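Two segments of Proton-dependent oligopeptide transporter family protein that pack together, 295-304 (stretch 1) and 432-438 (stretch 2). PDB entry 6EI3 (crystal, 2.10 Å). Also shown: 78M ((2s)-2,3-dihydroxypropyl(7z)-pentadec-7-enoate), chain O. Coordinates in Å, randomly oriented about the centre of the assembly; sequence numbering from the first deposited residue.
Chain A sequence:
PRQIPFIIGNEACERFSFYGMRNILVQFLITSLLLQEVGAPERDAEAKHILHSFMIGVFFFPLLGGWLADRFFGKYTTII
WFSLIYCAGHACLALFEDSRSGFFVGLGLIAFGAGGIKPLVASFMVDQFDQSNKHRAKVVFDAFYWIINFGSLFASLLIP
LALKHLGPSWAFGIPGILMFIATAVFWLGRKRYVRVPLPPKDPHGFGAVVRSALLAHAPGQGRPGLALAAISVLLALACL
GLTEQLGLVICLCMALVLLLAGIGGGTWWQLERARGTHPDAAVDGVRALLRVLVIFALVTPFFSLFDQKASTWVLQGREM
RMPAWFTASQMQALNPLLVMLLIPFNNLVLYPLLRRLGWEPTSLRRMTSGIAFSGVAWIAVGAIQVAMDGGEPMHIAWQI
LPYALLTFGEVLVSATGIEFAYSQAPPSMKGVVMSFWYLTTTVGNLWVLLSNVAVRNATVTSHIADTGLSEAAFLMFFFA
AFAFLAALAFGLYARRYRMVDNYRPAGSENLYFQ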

# COMPACT_ATOMS: atom_id res chain seq x y z
N ILE A 295 -2.13 11.94 -10.38
CA ILE A 295 -2.19 10.58 -10.94
C ILE A 295 -2.30 9.56 -9.78
O ILE A 295 -3.18 8.69 -9.81
CB ILE A 295 -0.98 10.34 -11.88
CG1 ILE A 295 -1.20 11.06 -13.22
CG2 ILE A 295 -0.71 8.86 -12.13
CD1 ILE A 295 0.01 11.75 -13.80
N PHE A 296 -1.44 9.70 -8.74
CA PHE A 296 -1.45 8.82 -7.55
C PHE A 296 -2.77 8.90 -6.78
O PHE A 296 -3.29 7.87 -6.38
CB PHE A 296 -0.26 9.13 -6.60
CG PHE A 296 1.11 8.60 -7.02
CD1 PHE A 296 1.29 7.98 -8.26
CD2 PHE A 296 2.20 8.72 -6.18
CE1 PHE A 296 2.55 7.51 -8.65
CE2 PHE A 296 3.46 8.26 -6.57
CZ PHE A 296 3.63 7.65 -7.80
N ALA A 297 -3.33 10.11 -6.62
CA ALA A 297 -4.62 10.31 -5.91
C ALA A 297 -5.75 9.52 -6.60
O ALA A 297 -6.60 8.91 -5.93
CB ALA A 297 -4.97 11.80 -5.87
N LEU A 298 -5.73 9.52 -7.93
CA LEU A 298 -6.72 8.85 -8.77
C LEU A 298 -6.57 7.34 -8.82
O LEU A 298 -7.49 6.65 -9.25
CB LEU A 298 -6.69 9.47 -10.18
CG LEU A 298 -7.22 10.89 -10.26
CD1 LEU A 298 -6.92 11.53 -11.62
CD2 LEU A 298 -8.72 10.94 -9.97
N VAL A 299 -5.41 6.84 -8.37
CA VAL A 299 -5.08 5.41 -8.26
C VAL A 299 -5.50 4.86 -6.88
O VAL A 299 -5.68 3.65 -6.76
CB VAL A 299 -3.57 5.15 -8.58
CG1 VAL A 299 -3.07 3.81 -8.03
CG2 VAL A 299 -3.33 5.20 -10.08
N THR A 300 -5.67 5.72 -5.86
CA THR A 300 -6.05 5.26 -4.49
C THR A 300 -7.26 4.27 -4.49
O THR A 300 -7.16 3.30 -3.75
CB THR A 300 -6.26 6.43 -3.50
OG1 THR A 300 -7.33 7.27 -3.95
CG2 THR A 300 -5.01 7.25 -3.29
N PRO A 301 -8.33 4.40 -5.33
CA PRO A 301 -9.42 3.40 -5.31
C PRO A 301 -8.94 2.01 -5.73
O PRO A 301 -9.53 1.03 -5.28
CB PRO A 301 -10.43 3.96 -6.31
CG PRO A 301 -10.19 5.46 -6.24
CD PRO A 301 -8.70 5.50 -6.26
N PHE A 302 -7.86 1.91 -6.54
CA PHE A 302 -7.33 0.59 -6.89
C PHE A 302 -6.88 -0.12 -5.60
O PHE A 302 -7.14 -1.31 -5.43
CB PHE A 302 -6.15 0.66 -7.91
CG PHE A 302 -5.44 -0.67 -7.97
CD1 PHE A 302 -5.98 -1.74 -8.68
CD2 PHE A 302 -4.29 -0.90 -7.21
CE1 PHE A 302 -5.35 -3.00 -8.67
CE2 PHE A 302 -3.68 -2.15 -7.20
CZ PHE A 302 -4.22 -3.20 -7.92
N PHE A 303 -6.19 0.60 -4.70
CA PHE A 303 -5.71 0.02 -3.45
C PHE A 303 -6.83 -0.28 -2.47
O PHE A 303 -6.69 -1.23 -1.70
CB PHE A 303 -4.61 0.88 -2.82
CG PHE A 303 -3.33 0.75 -3.62
CD1 PHE A 303 -2.58 -0.42 -3.57
CD2 PHE A 303 -2.89 1.80 -4.42
CE1 PHE A 303 -1.42 -0.55 -4.35
CE2 PHE A 303 -1.72 1.68 -5.18
CZ PHE A 303 -1.01 0.49 -5.17
N SER A 304 -7.98 0.46 -2.56
CA SER A 304 -9.18 0.17 -1.77
C SER A 304 -9.65 -1.22 -2.12
O SER A 304 -10.02 -1.98 -1.24
CB SER A 304 -10.31 1.15 -2.11
OG SER A 304 -9.91 2.47 -1.84
N VAL A 432 10.79 11.20 -2.76
CA VAL A 432 9.51 11.91 -2.67
C VAL A 432 8.44 11.10 -3.41
O VAL A 432 7.32 10.96 -2.91
CB VAL A 432 9.62 13.37 -3.22
CG1 VAL A 432 8.28 14.11 -3.14
CG2 VAL A 432 10.71 14.15 -2.49
N VAL A 433 8.77 10.59 -4.63
CA VAL A 433 7.88 9.76 -5.44
C VAL A 433 7.44 8.54 -4.62
O VAL A 433 6.24 8.24 -4.55
CB VAL A 433 8.52 9.33 -6.78
CG1 VAL A 433 7.71 8.23 -7.46
CG2 VAL A 433 8.71 10.52 -7.71
N MET A 434 8.41 7.86 -4.01
CA MET A 434 8.18 6.68 -3.19
C MET A 434 7.32 6.97 -1.96
O MET A 434 6.42 6.20 -1.67
CB MET A 434 9.50 5.99 -2.83
CG MET A 434 9.33 4.52 -2.67
SD MET A 434 8.86 3.72 -4.24
CE MET A 434 7.73 2.57 -3.63
N SER A 435 7.56 8.10 -1.28
CA SER A 435 6.76 8.50 -0.12
C SER A 435 5.30 8.67 -0.54
O SER A 435 4.42 8.14 0.13
CB SER A 435 7.30 9.78 0.50
OG SER A 435 8.58 9.56 1.08
N PHE A 436 5.05 9.34 -1.69
CA PHE A 436 3.70 9.56 -2.23
C PHE A 436 3.04 8.25 -2.64
O PHE A 436 1.81 8.15 -2.54
CB PHE A 436 3.71 10.53 -3.43
CG PHE A 436 3.80 12.02 -3.18
CD1 PHE A 436 3.79 12.54 -1.89
CD2 PHE A 436 3.90 12.91 -4.25
CE1 PHE A 436 3.91 13.91 -1.67
CE2 PHE A 436 4.01 14.30 -4.03
CZ PHE A 436 4.01 14.79 -2.74
N TRP A 437 3.83 7.29 -3.17
CA TRP A 437 3.32 5.96 -3.58
C TRP A 437 2.86 5.18 -2.36
O TRP A 437 1.78 4.59 -2.40
CB TRP A 437 4.37 5.16 -4.39
CG TRP A 437 3.83 3.89 -5.00
CD1 TRP A 437 4.29 2.62 -4.79
CD2 TRP A 437 2.78 3.78 -5.98
NE1 TRP A 437 3.60 1.73 -5.58
CE2 TRP A 437 2.66 2.41 -6.32
CE3 TRP A 437 1.93 4.71 -6.63
CZ2 TRP A 437 1.70 1.94 -7.22
CZ3 TRP A 437 0.99 4.24 -7.53
CH2 TRP A 437 0.89 2.87 -7.83
N TYR A 438 3.64 5.20 -1.26
CA TYR A 438 3.23 4.53 -0.02
C TYR A 438 1.94 5.14 0.52
O TYR A 438 1.04 4.41 0.91
CB TYR A 438 4.32 4.63 1.06
CG TYR A 438 5.58 3.88 0.73
CD1 TYR A 438 5.53 2.62 0.14
CD2 TYR A 438 6.83 4.39 1.05
CE1 TYR A 438 6.70 1.91 -0.16
CE2 TYR A 438 8.00 3.69 0.77
CZ TYR A 438 7.93 2.45 0.16
OH TYR A 438 9.08 1.74 -0.10
O21 78M O . -2.60 18.81 -13.49
C20 78M O . -1.90 19.25 -12.34
C18 78M O . -2.85 19.51 -11.19
O19 78M O . -3.82 20.49 -11.57
C17 78M O . -2.14 19.95 -9.94
O2 78M O . -3.06 19.72 -8.85
C1 78M O . -2.59 19.73 -7.60
O1 78M O . -1.47 20.08 -7.31
C2 78M O . -3.61 19.24 -6.62
C3 78M O . -3.18 17.98 -5.89
C4 78M O . -4.32 16.98 -5.71
C5 78M O . -4.73 16.73 -4.26
C6 78M O . -3.82 15.76 -3.50
C7 78M O . -4.45 14.41 -3.33
C8 78M O . -4.89 13.88 -2.21
C9 78M O . -5.52 12.52 -2.06
C10 78M O . -7.04 12.59 -2.28
C11 78M O . -7.59 11.51 -3.21
C12 78M O . -8.82 11.97 -3.99
C13 78M O . -9.32 11.00 -5.05
C15 78M O . -10.88 9.11 -5.61
C14 78M O . -10.16 9.85 -4.52

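Two helices, distant in sequence, meet here mainly through aromatic side chains, with valines beside them. Their axes run in broadly the same direction, crossing at -32°, and come no closer than 10.3 Å. Across that distance the two helices touch through side chains, and through one backbone carbonyl met by a ring; Phe296 and Trp437 cover most of the surface. Their CA atoms, 6.8 Å apart, form the nearest pair across the contact. The whole interface buries a modest 300 Å², summed over both sides, and no hydrogen bond crosses it: shape and ring chemistry carry the packing.

Phe296 covers the most surface. Its CA-to-CB bond points toward the second helix, and with chi1 in the m well the ring reaches the backbone of that helix. There the rim of the ring finds several neighbours: CE2 of Phe296 lies 3.4 Å from O of Val433, and CD2 of Phe296 lies 3.6 Å from CB of Phe436. Both neighbours sit near the ring plane. The slightly positive hydrogens of an aromatic edge are well suited to face a carbonyl oxygen, although that oxygen already accepts the helical hydrogen bond from N of Trp437 to O of Val433, at 2.9 Å. A looser apolar contact joins CZ of Phe296 to CG1 of Val433 at 4.1 Å. Phe436 begins toward the first helix, but the end of its side chain leads away, so what it offers Phe296 is its CB rather than its ring.

Trp437 is the complement. Its CA-to-CB bond points sideways, and chi1 in the t well carries the indole across to the first helix. The edge of Trp437 meets the face of Phe296, with the centroids of the Phe296 ring and the Trp437 six-membered ring 4.8 Å apart and the planes at 58°; the closest atoms are CE3 of Trp437 and CE1 of Phe296, at 3.5 Å. Seven residues farther along, Phe303 repeats the theme with the roles exchanged. Its edge points to the face of the same six-membered ring, the centroids 5.4 Å apart and the planes nearly perpendicular at 81°, with CZ of Phe303 3.7 Å from CZ2 of Trp437. The indole thus gives its edge to one phenylalanine and receives the edge of another, and each pairing sets electropositive ring hydrogens against an electron-rich face.

Val299 closes the row between the two phenylalanines, its CG1 lying 4.1 Å from CH2 of Trp437. Phe296, Val299 and Phe303 follow a three-then-four spacing, which keeps them on one side of the first helix despite the kink, where N of Pro301 has no hydrogen to give and N of Phe302 bonds to O of Val299, at 2.8 Å, instead of to the residue four back. Thr300 and Pro301 stay out of reach of the second helix and instead approach the 78M lipid, with CG of Pro301 3.8 Å from its C15. The rule to read is economical: two large rings, Phe296 and Trp437, supply most of this contact, and the indole takes part in both edge-to-face pairs.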